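Local coordinates for laminin subunit ALPHA-1 (Mus musculus, PDB 2JD4), which supplies the LG4-5 domain pair of laminin-111, a basement membrane protein, and probably carries sites for anchorage at the cell surface, at residues Q28-V33 with T162-A167; L34-S39 with Q177-D182; A197-F202 with C347-R352; E251-K256 with S337-A342. The protein carries 4 engineered substitutions. All coordinates share one frame; numbering follows the deposited sequence.

Contact 1: residues Q28-V33 with T162-A167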
loop_
_atom_site.group_PDB
_atom_site.type_symbol
_atom_site.label_atom_id
_atom_site.label_comp_id
_atom_site.label_asym_id
_atom_site.label_seq_id
_atom_site.Cartn_x
_atom_site.Cartn_y
_atom_site.Cartn_z
ATOM N N GLN A 28 0.487 8.211 1.368
ATOM C CA GLN A 28 1.162 8.183 2.661
ATOM C C GLN A 28 0.496 9.147 3.647
ATOM O O GLN A 28 0.746 9.081 4.856
ATOM C CB GLN A 28 2.651 8.539 2.502
ATOM C CG GLN A 28 3.454 7.509 1.715
ATOM C CD GLN A 28 4.532 6.820 2.547
ATOM O OE1 GLN A 28 5.506 7.447 2.973
ATOM N NE2 GLN A 28 4.361 5.522 2.778
ATOM N N ASN A 29 -0.359 10.031 3.143
ATOM C CA ASN A 29 -1.039 10.991 4.018
ATOM C C ASN A 29 -2.568 10.952 4.008
ATOM O O ASN A 29 -3.227 11.961 4.265
ATOM C CB ASN A 29 -0.556 12.410 3.716
ATOM C CG ASN A 29 0.912 12.602 4.053
ATOM O OD1 ASN A 29 1.299 12.667 5.228
ATOM N ND2 ASN A 29 1.740 12.669 3.027
ATOM N N SER A 30 -3.138 9.791 3.718
ATOM C CA SER A 30 -4.590 9.658 3.746
ATOM C C SER A 30 -4.995 9.777 5.215
ATOM O O SER A 30 -4.395 9.131 6.070
ATOM C CB SER A 30 -5.021 8.286 3.222
ATOM O OG SER A 30 -4.537 8.058 1.911
ATOM N N HIS A 31 -6.005 10.585 5.512
ATOM C CA HIS A 31 -6.438 10.737 6.900
ATOM C C HIS A 31 -7.738 11.524 7.032
ATOM O O HIS A 31 -8.222 12.119 6.070
ATOM C CB HIS A 31 -5.365 11.485 7.704
ATOM C CG HIS A 31 -5.284 12.942 7.367
ATOM N ND1 HIS A 31 -4.742 13.406 6.187
ATOM C CD2 HIS A 31 -5.786 14.030 8.000
ATOM C CE1 HIS A 31 -4.920 14.712 6.104
ATOM N NE2 HIS A 31 -5.551 15.115 7.192
ATOM N N LEU A 32 -8.283 11.513 8.244
ATOM C CA LEU A 32 -9.476 12.274 8.599
ATOM C C LEU A 32 -9.083 13.018 9.879
ATOM O O LEU A 32 -8.389 12.462 10.731
ATOM C CB LEU A 32 -10.665 11.360 8.931
ATOM C CG LEU A 32 -11.352 10.515 7.857
ATOM C CD1 LEU A 32 -12.506 9.747 8.498
ATOM C CD2 LEU A 32 -11.864 11.410 6.737
ATOM N N VAL A 33 -9.497 14.270 10.001
ATOM C CA VAL A 33 -9.235 15.046 11.205
ATOM C C VAL A 33 -10.614 15.202 11.833
ATOM O O VAL A 33 -11.491 15.860 11.273
ATOM C CB VAL A 33 -8.640 16.427 10.883
ATOM C CG1 VAL A 33 -8.469 17.233 12.170
ATOM C CG2 VAL A 33 -7.291 16.256 10.181
ATOM N N THR A 162 4.875 6.929 10.793
ATOM C CA THR A 162 3.974 8.067 10.731
ATOM C C THR A 162 3.195 8.128 9.417
ATOM O O THR A 162 2.451 9.083 9.186
ATOM C CB THR A 162 4.739 9.388 10.932
ATOM O OG1 THR A 162 5.814 9.466 9.989
ATOM C CG2 THR A 162 5.310 9.464 12.354
ATOM N N HIS A 163 3.371 7.120 8.558
ATOM C CA HIS A 163 2.639 7.072 7.288
ATOM C C HIS A 163 1.245 6.495 7.531
ATOM O O HIS A 163 0.997 5.865 8.556
ATOM C CB HIS A 163 3.375 6.221 6.236
ATOM C CG HIS A 163 3.744 4.849 6.706
ATOM N ND1 HIS A 163 4.833 4.608 7.516
ATOM C CD2 HIS A 163 3.164 3.645 6.490
ATOM C CE1 HIS A 163 4.908 3.317 7.781
ATOM N NE2 HIS A 163 3.906 2.708 7.170
ATOM N N SER A 164 0.342 6.713 6.580
ATOM C CA SER A 164 -1.034 6.228 6.682
ATOM C C SER A 164 -1.169 4.704 6.621
ATOM O O SER A 164 -0.549 4.048 5.785
ATOM C CB SER A 164 -1.874 6.859 5.569
ATOM O OG SER A 164 -3.193 6.359 5.591
ATOM N N ILE A 165 -1.986 4.147 7.513
ATOM C CA ILE A 165 -2.215 2.702 7.566
ATOM C C ILE A 165 -3.088 2.235 6.389
ATOM O O ILE A 165 -4.148 2.803 6.141
ATOM C CB ILE A 165 -2.921 2.303 8.904
ATOM C CG1 ILE A 165 -3.160 0.791 8.966
ATOM C CG2 ILE A 165 -4.257 3.016 9.031
ATOM C CD1 ILE A 165 -1.943 -0.011 9.336
ATOM N N PRO A 166 -2.637 1.210 5.638
ATOM C CA PRO A 166 -3.428 0.709 4.507
ATOM C C PRO A 166 -4.489 -0.217 5.084
ATOM O O PRO A 166 -4.276 -1.425 5.183
ATOM C CB PRO A 166 -2.403 -0.070 3.669
ATOM C CG PRO A 166 -1.074 0.490 4.109
ATOM C CD PRO A 166 -1.272 0.659 5.586
ATOM N N ALA A 167 -5.623 0.349 5.487
ATOM C CA ALA A 167 -6.684 -0.455 6.077
ATOM C C ALA A 167 -8.028 0.254 6.036
ATOM O O ALA A 167 -8.097 1.464 5.821
ATOM C CB ALA A 167 -6.336 -0.787 7.535
HETATM O O HOH W 1 0.395 9.949 7.547
#

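Contact 2: residues L34-S39 with Q177-D182. Engineered in segment 34-39: Gln37 (natural residue Asn).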
loop_
_atom_site.group_PDB
_atom_site.type_symbol
_atom_site.label_atom_id
_atom_site.label_comp_id
_atom_site.label_asym_id
_atom_site.label_seq_id
_atom_site.Cartn_x
_atom_site.Cartn_y
_atom_site.Cartn_z
ATOM N N LEU A 34 -10.805 14.561 12.980
ATOM C CA LEU A 34 -12.088 14.580 13.670
ATOM C C LEU A 34 -12.095 15.428 14.938
ATOM O O LEU A 34 -11.154 15.393 15.735
ATOM C CB LEU A 34 -12.493 13.149 14.021
ATOM C CG LEU A 34 -12.501 12.123 12.884
ATOM C CD1 LEU A 34 -12.919 10.770 13.438
ATOM C CD2 LEU A 34 -13.463 12.565 11.792
ATOM N N PRO A 35 -13.174 16.193 15.150
ATOM C CA PRO A 35 -13.299 17.050 16.333
ATOM C C PRO A 35 -13.589 16.230 17.586
ATOM O O PRO A 35 -14.282 15.222 17.515
ATOM C CB PRO A 35 -14.494 17.959 15.996
ATOM C CG PRO A 35 -14.793 17.700 14.530
ATOM C CD PRO A 35 -14.374 16.284 14.307
ATOM N N LEU A 36 -13.038 16.653 18.723
ATOM C CA LEU A 36 -13.304 16.001 20.006
ATOM C C LEU A 36 -13.974 17.100 20.828
ATOM O O LEU A 36 -13.327 18.083 21.189
ATOM C CB LEU A 36 -12.009 15.574 20.708
ATOM C CG LEU A 36 -11.141 14.473 20.094
ATOM C CD1 LEU A 36 -9.933 14.228 20.990
ATOM C CD2 LEU A 36 -11.953 13.205 19.925
ATOM N N GLN A 37 -15.260 16.951 21.127
ATOM C CA GLN A 37 -15.953 17.989 21.882
ATOM C C GLN A 37 -16.385 17.644 23.300
ATOM O O GLN A 37 -16.187 18.439 24.220
ATOM C CB GLN A 37 -17.179 18.478 21.106
ATOM C CG GLN A 37 -16.887 18.956 19.696
ATOM C CD GLN A 37 -17.228 17.915 18.646
ATOM O OE1 GLN A 37 -16.703 16.798 18.661
ATOM N NE2 GLN A 37 -18.117 18.277 17.724
ATOM N N GLN A 38 -16.975 16.471 23.494
ATOM C CA GLN A 38 -17.450 16.112 24.827
ATOM C C GLN A 38 -16.468 15.304 25.660
ATOM O O GLN A 38 -16.674 15.111 26.862
ATOM C CB GLN A 38 -18.770 15.346 24.728
ATOM C CG GLN A 38 -18.637 13.924 24.220
ATOM C CD GLN A 38 -19.938 13.151 24.328
ATOM O OE1 GLN A 38 -20.933 13.491 23.683
ATOM N NE2 GLN A 38 -19.940 12.109 25.156
ATOM N N SER A 39 -15.393 14.846 25.033
ATOM C CA SER A 39 -14.413 14.041 25.734
ATOM C C SER A 39 -13.447 14.829 26.608
ATOM O O SER A 39 -12.947 15.876 26.210
ATOM C CB SER A 39 -13.612 13.205 24.729
ATOM O OG SER A 39 -14.450 12.298 24.031
ATOM N N GLN A 177 -18.332 7.742 23.554
ATOM C CA GLN A 177 -19.038 8.497 22.518
ATOM C C GLN A 177 -18.592 8.104 21.117
ATOM O O GLN A 177 -17.399 8.020 20.839
ATOM C CB GLN A 177 -18.807 10.001 22.687
ATOM C CG GLN A 177 -19.096 10.804 21.415
ATOM C CD GLN A 177 -18.423 12.166 21.401
ATOM O OE1 GLN A 177 -17.284 12.311 21.848
ATOM N NE2 GLN A 177 -19.116 13.166 20.870
ATOM N N GLN A 178 -19.556 7.881 20.232
ATOM C CA GLN A 178 -19.237 7.527 18.857
ATOM C C GLN A 178 -18.952 8.822 18.092
ATOM O O GLN A 178 -19.761 9.745 18.107
ATOM C CB GLN A 178 -20.414 6.770 18.225
ATOM C CG GLN A 178 -20.229 6.428 16.751
ATOM C CD GLN A 178 -21.320 5.509 16.220
ATOM O OE1 GLN A 178 -21.451 5.317 15.010
ATOM N NE2 GLN A 178 -22.104 4.928 17.128
ATOM N N LEU A 179 -17.794 8.902 17.443
ATOM C CA LEU A 179 -17.429 10.096 16.678
ATOM C C LEU A 179 -18.129 10.102 15.317
ATOM O O LEU A 179 -18.303 9.055 14.692
ATOM C CB LEU A 179 -15.907 10.152 16.488
ATOM C CG LEU A 179 -15.060 11.016 17.437
ATOM C CD1 LEU A 179 -15.572 10.922 18.860
ATOM C CD2 LEU A 179 -13.599 10.585 17.351
ATOM N N ASP A 180 -18.545 11.277 14.855
ATOM C CA ASP A 180 -19.213 11.346 13.558
ATOM C C ASP A 180 -18.146 11.461 12.477
ATOM O O ASP A 180 -17.680 12.551 12.181
ATOM C CB ASP A 180 -20.148 12.555 13.487
ATOM C CG ASP A 180 -21.222 12.398 12.420
ATOM O OD1 ASP A 180 -20.911 11.865 11.328
ATOM O OD2 ASP A 180 -22.376 12.810 12.673
ATOM N N LYS A 181 -17.759 10.332 11.895
ATOM C CA LYS A 181 -16.730 10.329 10.860
ATOM C C LYS A 181 -17.206 10.995 9.584
ATOM O O LYS A 181 -16.398 11.317 8.716
ATOM C CB LYS A 181 -16.292 8.902 10.542
ATOM C CG LYS A 181 -15.669 8.169 11.710
ATOM C CD LYS A 181 -15.415 6.720 11.347
ATOM C CE LYS A 181 -14.341 6.596 10.289
ATOM N NZ LYS A 181 -14.383 5.251 9.646
ATOM N N ASP A 182 -18.516 11.197 9.479
ATOM C CA ASP A 182 -19.111 11.823 8.305
ATOM C C ASP A 182 -18.951 13.335 8.313
ATOM O O ASP A 182 -19.194 13.990 7.300
ATOM C CB ASP A 182 -20.601 11.484 8.213
ATOM C CG ASP A 182 -20.849 10.009 7.996
ATOM O OD1 ASP A 182 -20.312 9.456 7.013
ATOM O OD2 ASP A 182 -21.584 9.403 8.807
HETATM O O HOH W 2 -15.119 13.935 22.140
#

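Contact 3: residues A197-F202 with C347-R352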
loop_
_atom_site.group_PDB
_atom_site.type_symbol
_atom_site.label_atom_id
_atom_site.label_comp_id
_atom_site.label_asym_id
_atom_site.label_seq_id
_atom_site.Cartn_x
_atom_site.Cartn_y
_atom_site.Cartn_z
ATOM N N ALA A 197 -12.298 -7.835 0.259
ATOM C CA ALA A 197 -11.011 -7.458 -0.321
ATOM C C ALA A 197 -9.943 -8.536 -0.142
ATOM O O ALA A 197 -10.096 -9.454 0.669
ATOM C CB ALA A 197 -10.524 -6.145 0.298
ATOM N N GLN A 198 -8.872 -8.414 -0.919
ATOM C CA GLN A 198 -7.750 -9.341 -0.864
ATOM C C GLN A 198 -6.474 -8.507 -0.919
ATOM O O GLN A 198 -6.504 -7.362 -1.362
ATOM C CB GLN A 198 -7.807 -10.329 -2.040
ATOM C CG GLN A 198 -7.790 -9.709 -3.440
ATOM C CD GLN A 198 -7.871 -10.766 -4.549
ATOM O OE1 GLN A 198 -7.085 -11.707 -4.578
ATOM N NE2 GLN A 198 -8.827 -10.604 -5.461
ATOM N N GLU A 199 -5.359 -9.060 -0.459
ATOM C CA GLU A 199 -4.111 -8.306 -0.469
ATOM C C GLU A 199 -3.708 -7.879 -1.877
ATOM O O GLU A 199 -3.637 -8.708 -2.786
ATOM C CB GLU A 199 -2.979 -9.125 0.149
ATOM C CG GLU A 199 -1.650 -8.375 0.172
ATOM C CD GLU A 199 -0.572 -9.115 0.931
ATOM O OE1 GLU A 199 -0.808 -10.282 1.312
ATOM O OE2 GLU A 199 0.512 -8.531 1.139
ATOM N N GLY A 200 -3.441 -6.584 -2.044
ATOM C CA GLY A 200 -3.042 -6.065 -3.344
ATOM C C GLY A 200 -3.488 -4.648 -3.676
ATOM O O GLY A 200 -4.225 -4.007 -2.921
ATOM N N THR A 201 -3.035 -4.160 -4.831
ATOM C CA THR A 201 -3.372 -2.827 -5.302
ATOM C C THR A 201 -4.187 -2.911 -6.588
ATOM O O THR A 201 -3.749 -3.519 -7.568
ATOM C CB THR A 201 -2.106 -2.012 -5.599
ATOM O OG1 THR A 201 -1.427 -1.713 -4.376
ATOM C CG2 THR A 201 -2.457 -0.732 -6.327
ATOM N N PHE A 202 -5.354 -2.280 -6.587
ATOM C CA PHE A 202 -6.230 -2.287 -7.755
ATOM C C PHE A 202 -5.874 -1.211 -8.789
ATOM O O PHE A 202 -5.608 -0.060 -8.433
ATOM C CB PHE A 202 -7.681 -2.084 -7.316
ATOM C CG PHE A 202 -8.674 -2.189 -8.442
ATOM C CD1 PHE A 202 -8.745 -3.346 -9.213
ATOM C CD2 PHE A 202 -9.544 -1.138 -8.721
ATOM C CE1 PHE A 202 -9.672 -3.459 -10.249
ATOM C CE2 PHE A 202 -10.479 -1.242 -9.760
ATOM C CZ PHE A 202 -10.540 -2.404 -10.521
ATOM N N CYS A 347 -5.008 -6.508 -10.261
ATOM C CA CYS A 347 -4.257 -6.151 -9.054
ATOM C C CYS A 347 -2.819 -6.670 -9.114
ATOM O O CYS A 347 -2.524 -7.667 -9.787
ATOM C CB CYS A 347 -4.945 -6.696 -7.781
ATOM S SG CYS A 347 -6.663 -6.138 -7.502
ATOM N N VAL A 348 -1.932 -5.969 -8.412
ATOM C CA VAL A 348 -0.522 -6.333 -8.316
ATOM C C VAL A 348 -0.155 -6.346 -6.824
ATOM O O VAL A 348 -0.608 -5.492 -6.063
ATOM C CB VAL A 348 0.365 -5.308 -9.052
ATOM C CG1 VAL A 348 1.842 -5.571 -8.757
ATOM C CG2 VAL A 348 0.086 -5.374 -10.545
ATOM N N ARG A 349 0.658 -7.315 -6.413
ATOM C CA ARG A 349 1.057 -7.435 -5.013
ATOM C C ARG A 349 2.524 -7.855 -4.919
ATOM O O ARG A 349 3.080 -8.421 -5.864
ATOM C CB ARG A 349 0.177 -8.480 -4.313
ATOM C CG ARG A 349 0.854 -9.832 -4.110
ATOM C CD ARG A 349 -0.094 -11.031 -4.208
ATOM N NE ARG A 349 -1.309 -10.898 -3.418
ATOM C CZ ARG A 349 -2.163 -11.895 -3.185
ATOM N NH1 ARG A 349 -1.932 -13.108 -3.671
ATOM N NH2 ARG A 349 -3.264 -11.676 -2.481
ATOM N N ASN A 350 3.140 -7.571 -3.775
ATOM C CA ASN A 350 4.534 -7.927 -3.524
ATOM C C ASN A 350 5.510 -7.506 -4.618
ATOM O O ASN A 350 6.310 -8.315 -5.098
ATOM C CB ASN A 350 4.653 -9.437 -3.286
ATOM C CG ASN A 350 3.909 -9.889 -2.041
ATOM O OD1 ASN A 350 4.031 -9.278 -0.979
ATOM N ND2 ASN A 350 3.138 -10.969 -2.162
ATOM N N LEU A 351 5.448 -6.237 -5.003
ATOM C CA LEU A 351 6.339 -5.699 -6.027
ATOM C C LEU A 351 7.688 -5.380 -5.383
ATOM O O LEU A 351 7.762 -4.543 -4.481
ATOM C CB LEU A 351 5.746 -4.421 -6.617
ATOM C CG LEU A 351 6.559 -3.720 -7.703
ATOM C CD1 LEU A 351 6.704 -4.627 -8.916
ATOM C CD2 LEU A 351 5.860 -2.428 -8.088
ATOM N N ARG A 352 8.749 -6.025 -5.857
ATOM C CA ARG A 352 10.073 -5.803 -5.280
ATOM C C ARG A 352 11.210 -5.781 -6.296
ATOM O O ARG A 352 11.143 -6.419 -7.342
ATOM C CB ARG A 352 10.353 -6.881 -4.231
ATOM C CG ARG A 352 10.284 -8.294 -4.803
ATOM C CD ARG A 352 9.673 -9.310 -3.833
ATOM N NE ARG A 352 10.550 -9.653 -2.717
ATOM C CZ ARG A 352 10.735 -8.895 -1.640
ATOM N NH1 ARG A 352 10.103 -7.736 -1.517
ATOM N NH2 ARG A 352 11.554 -9.304 -0.677
HETATM O O HOH W 3 1.828 -6.845 -1.294
HETATM O O HOH W 4 0.333 -3.570 -3.803
#

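Contact 4: residues E251-K256 with S337-A342. Engineered in segment 337-342: Ser337 (natural residue Cys).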
loop_
_atom_site.group_PDB
_atom_site.type_symbol
_atom_site.label_atom_id
_atom_site.label_comp_id
_atom_site.label_asym_id
_atom_site.label_seq_id
_atom_site.Cartn_x
_atom_site.Cartn_y
_atom_site.Cartn_z
ATOM N N GLU A 251 5.480 -6.073 -19.865
ATOM C CA GLU A 251 4.100 -5.878 -20.298
ATOM C C GLU A 251 3.409 -7.164 -20.732
ATOM O O GLU A 251 4.059 -8.165 -21.044
ATOM C CB GLU A 251 4.062 -4.880 -21.465
ATOM C CG GLU A 251 5.176 -5.103 -22.483
ATOM C CD GLU A 251 5.066 -4.232 -23.737
ATOM O OE1 GLU A 251 4.503 -3.116 -23.677
ATOM O OE2 GLU A 251 5.572 -4.667 -24.793
ATOM N N ILE A 252 2.079 -7.120 -20.735
ATOM C CA ILE A 252 1.254 -8.247 -21.155
ATOM C C ILE A 252 0.619 -7.831 -22.482
ATOM O O ILE A 252 -0.117 -6.851 -22.537
ATOM C CB ILE A 252 0.119 -8.539 -20.133
ATOM C CG1 ILE A 252 0.714 -8.894 -18.767
ATOM C CG2 ILE A 252 -0.746 -9.676 -20.635
ATOM C CD1 ILE A 252 -0.332 -9.214 -17.707
ATOM N N VAL A 253 0.922 -8.563 -23.548
ATOM C CA VAL A 253 0.372 -8.266 -24.868
ATOM C C VAL A 253 -0.213 -9.540 -25.474
ATOM O O VAL A 253 0.507 -10.506 -25.727
ATOM C CB VAL A 253 1.464 -7.709 -25.815
ATOM C CG1 VAL A 253 0.888 -7.474 -27.207
ATOM C CG2 VAL A 253 2.025 -6.411 -25.250
ATOM N N ASP A 254 -1.525 -9.536 -25.684
ATOM C CA ASP A 254 -2.234 -10.676 -26.256
ATOM C C ASP A 254 -2.047 -11.972 -25.474
ATOM O O ASP A 254 -1.854 -13.039 -26.061
ATOM C CB ASP A 254 -1.807 -10.886 -27.711
ATOM C CG ASP A 254 -2.132 -9.695 -28.588
ATOM O OD1 ASP A 254 -3.287 -9.216 -28.540
ATOM O OD2 ASP A 254 -1.235 -9.238 -29.328
ATOM N N GLY A 255 -2.106 -11.877 -24.149
ATOM C CA GLY A 255 -1.964 -13.060 -23.321
ATOM C C GLY A 255 -0.548 -13.517 -23.024
ATOM O O GLY A 255 -0.354 -14.481 -22.286
ATOM N N LYS A 256 0.446 -12.842 -23.590
ATOM C CA LYS A 256 1.839 -13.209 -23.346
ATOM C C LYS A 256 2.557 -12.135 -22.536
ATOM O O LYS A 256 2.179 -10.967 -22.571
ATOM C CB LYS A 256 2.573 -13.409 -24.676
ATOM C CG LYS A 256 2.119 -14.635 -25.453
ATOM C CD LYS A 256 1.996 -14.341 -26.938
ATOM C CE LYS A 256 3.293 -13.816 -27.526
ATOM N NZ LYS A 256 3.147 -13.552 -28.985
ATOM N N SER A 337 11.388 0.860 -24.061
ATOM C CA SER A 337 11.335 -0.600 -24.023
ATOM C C SER A 337 9.947 -1.160 -23.682
ATOM O O SER A 337 9.810 -2.130 -22.934
ATOM C CB SER A 337 12.396 -1.150 -23.068
ATOM O OG SER A 337 13.698 -0.935 -23.606
ATOM N N LEU A 338 8.923 -0.526 -24.244
ATOM C CA LEU A 338 7.534 -0.948 -24.090
ATOM C C LEU A 338 6.861 -0.770 -25.449
ATOM O O LEU A 338 6.908 0.312 -26.027
ATOM C CB LEU A 338 6.803 -0.098 -23.035
ATOM C CG LEU A 338 7.042 -0.473 -21.566
ATOM C CD1 LEU A 338 6.284 0.486 -20.649
ATOM C CD2 LEU A 338 6.581 -1.913 -21.326
ATOM N N SER A 339 6.260 -1.829 -25.978
ATOM C CA SER A 339 5.578 -1.717 -27.266
ATOM C C SER A 339 4.130 -1.271 -27.062
ATOM O O SER A 339 3.536 -0.612 -27.926
ATOM C CB SER A 339 5.614 -3.057 -28.021
ATOM O OG SER A 339 4.925 -4.081 -27.321
ATOM N N SER A 340 3.567 -1.615 -25.909
ATOM C CA SER A 340 2.189 -1.261 -25.596
ATOM C C SER A 340 2.065 0.029 -24.801
ATOM O O SER A 340 3.010 0.468 -24.142
ATOM C CB SER A 340 1.508 -2.389 -24.812
ATOM O OG SER A 340 0.207 -1.988 -24.404
ATOM N N ARG A 341 0.868 0.599 -24.854
ATOM C CA ARG A 341 0.530 1.844 -24.179
ATOM C C ARG A 341 -0.747 1.646 -23.340
ATOM O O ARG A 341 -1.216 2.569 -22.669
ATOM C CB ARG A 341 0.309 2.911 -25.254
ATOM C CG ARG A 341 0.220 4.333 -24.785
ATOM C CD ARG A 341 0.131 5.272 -25.990
ATOM N NE ARG A 341 1.369 5.326 -26.771
ATOM C CZ ARG A 341 2.428 6.069 -26.454
ATOM N NH1 ARG A 341 2.413 6.823 -25.366
ATOM N NH2 ARG A 341 3.502 6.075 -27.233
ATOM N N ALA A 342 -1.296 0.434 -23.377
ATOM C CA ALA A 342 -2.527 0.104 -22.661
ATOM C C ALA A 342 -2.346 -0.031 -21.148
ATOM O O ALA A 342 -1.487 -0.779 -20.695
ATOM C CB ALA A 342 -3.113 -1.190 -23.229
#

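Contact 1: residues Q28-V33 with T162-A167
Gln28 lays its side-chain amide almost parallel to the imidazole of His163, the two planes only 6° apart; the side chains cross obliquely, and NE2 of Gln28 comes closest to CB of His163, at 3.7 Å. In the laminin G β-sandwich of the first domain, this contact ties the lead-in to strand 31-35 of one sheet to the loop that feeds strand 167-174 of the other. His163 is held at its far end, where NE2 bonds to Ser57 OG.

Ser164 carries most of the polar contact. Its N donates to Gln28 O at 3.0 Å. CB points toward the other segment, and with OG anti to the backbone N (chi1 177°) the hydroxyl lies 3.1 Å from Ser30 O. OG also accepts from Gly25 N and is hydrogen-bonded to Gly147 O. A water sits between the backbones, 2.8 Å from both Gln28 O and Thr162 O. At the start of the strand, His31 ND1 donates to Asn29 O at 2.8 Å, nearly straight and close to the ring plane.

Contact 2: residues L34-S39 with Q177-D182
Gln177, which loses most surface here, meets Gln38 tip to tip. Their amides are stacked with planes 25° apart. OE1 of Gln177 lies 3.2 Å from CG of Gln38, while NE2 of Gln38 rests against CB of Gln177 at 3.4 Å. CG of Gln177 stands anti to the backbone N (chi1 160°) and the chain runs on extended, carrying the amide across to the loop residues Gln38 and Ser39. The same OE1 accepts from a water at 2.7 Å, and this water is also hydrogen-bonded to Ser39 OG at 2.6 Å, making a bridge beside the amide stack.

Leu34 and Leu179 supply the apolar half. The two segments start in strands of different sheets of the laminin G β-sandwich, 31-35 in one and 177-178 in the other, and these leucines pack between the two segments. One methyl of Leu179, CD2, touches both CD1 of Leu34 and CD2 of Leu36, each at 4.0 Å. The other methyl of Leu34, CD2, lies against CA of Lys181 at 4.1 Å, and its CD1 reaches CG of the same lysine. NZ of Lys181 is hydrogen-bonded to Gly170 O of strand 167-174. Val174 of that strand touches the side chains of both Leu179 and Ser39.

Contact 3: residues A197-F202 with C347-R352
Thr201 and Val348 form an antiparallel hydrogen-bonded pair that joins strand 201-204 to strand 347-353 in the second laminin G β-sandwich. The backbone bonds run both ways, from Thr201 N to Val348 O at 3.0 Å and from Val348 N to Thr201 O at 3.2 Å. Thr201 O is approached in addition by CA of Cys347, a CA-H...O contact of 3.1 Å.

Charge and polarity act just before strand 201-204, at Glu199. The Arg349 chain is bent at chi2 and chi3, and Glu199 O lies at the edge of its guanidinium: NH2 donates at 3.0 Å, and NE adds a weak bond to the same oxygen. That group also forms a salt bridge with Glu382 and a cation-pi contact with Trp285, so it links the segment to the C-terminal end of the chain.

Sulfur and ring meet in the non-hydrogen-bonded pair of Phe202 and Cys347. SG of Cys347, in disulfide linkage with Cys378, lies at the rim of the Phe202 ring, 3.9 Å from CD1.

Waters complete the contact. One joins the carboxylate of Glu199 to the N of Asn350. Thr201 OG1, hydrogen-bonded to His376 N, also bonds at 2.6 Å to another water, which donates to Val348 O at 3.1 Å.

Contact 4: residues E251-K256 with S337-A342
CG of Glu251 (chi1 42°) and OG of Ser339 (chi1 63°) both stand between the backbone N and the carbonyl carbon of their own residues. The glutamate then runs extended, and its carboxylate arrives at the backbone of the loop. OE2 takes two bonds from one residue, from Ser339 OG at 2.7 Å and from Ser339 N at 3.2 Å, both on the syn side and somewhat out of the carboxylate plane. OE1 uses its syn lone pair for Ser340 N at 2.8 Å. Two successive backbone N-H groups and a hydroxyl therefore hold the carboxylate, and His260 NE2 from the neighbouring strand is a further partner of OE2. With so many donors gathered round this buried group, the ionised form would probably be favoured.

Strand 247-253 belongs to the second laminin G β-sandwich and pairs with strand 256-262 through a type I' turn from Val253 to Lys256. The carboxylate thus fastens the loop between strands 322-326 and 347-353 to this hairpin.

Apolar atoms line the bonds. CD2 of Leu338 lies 3.7 Å from CG of Glu251, the two side chains running alongside with opposite sense. CG2 of Val253 touches CB of Ser340 at 4.1 Å. OG of Ser340 accepts from Ala342 N, two residues on, at 3.0 Å in an ST turn.

Overall arrangement
Contacts 1 and 2 lie in the first laminin G domain and contacts 3 and 4 in the second. Contacts 1 and 2 share strand 31-35, their centres about 18 Å apart, and touch where Leu32 CD1 packs on Lys181 CE at 4.1 Å. Contact 1 also approaches the second domain, its nearest atoms about 8 Å from contact 3. Contact 4 falls in sequence between the two segments of contact 3, centres about 20 Å apart, whereas the centres of contacts 2 and 4 are about 49 Å apart, on opposite sides of the chain's centre. Each domain binds a magnesium ion; in the second, ligand Asp246 precedes strand 247-253, whose other end enters contact 4.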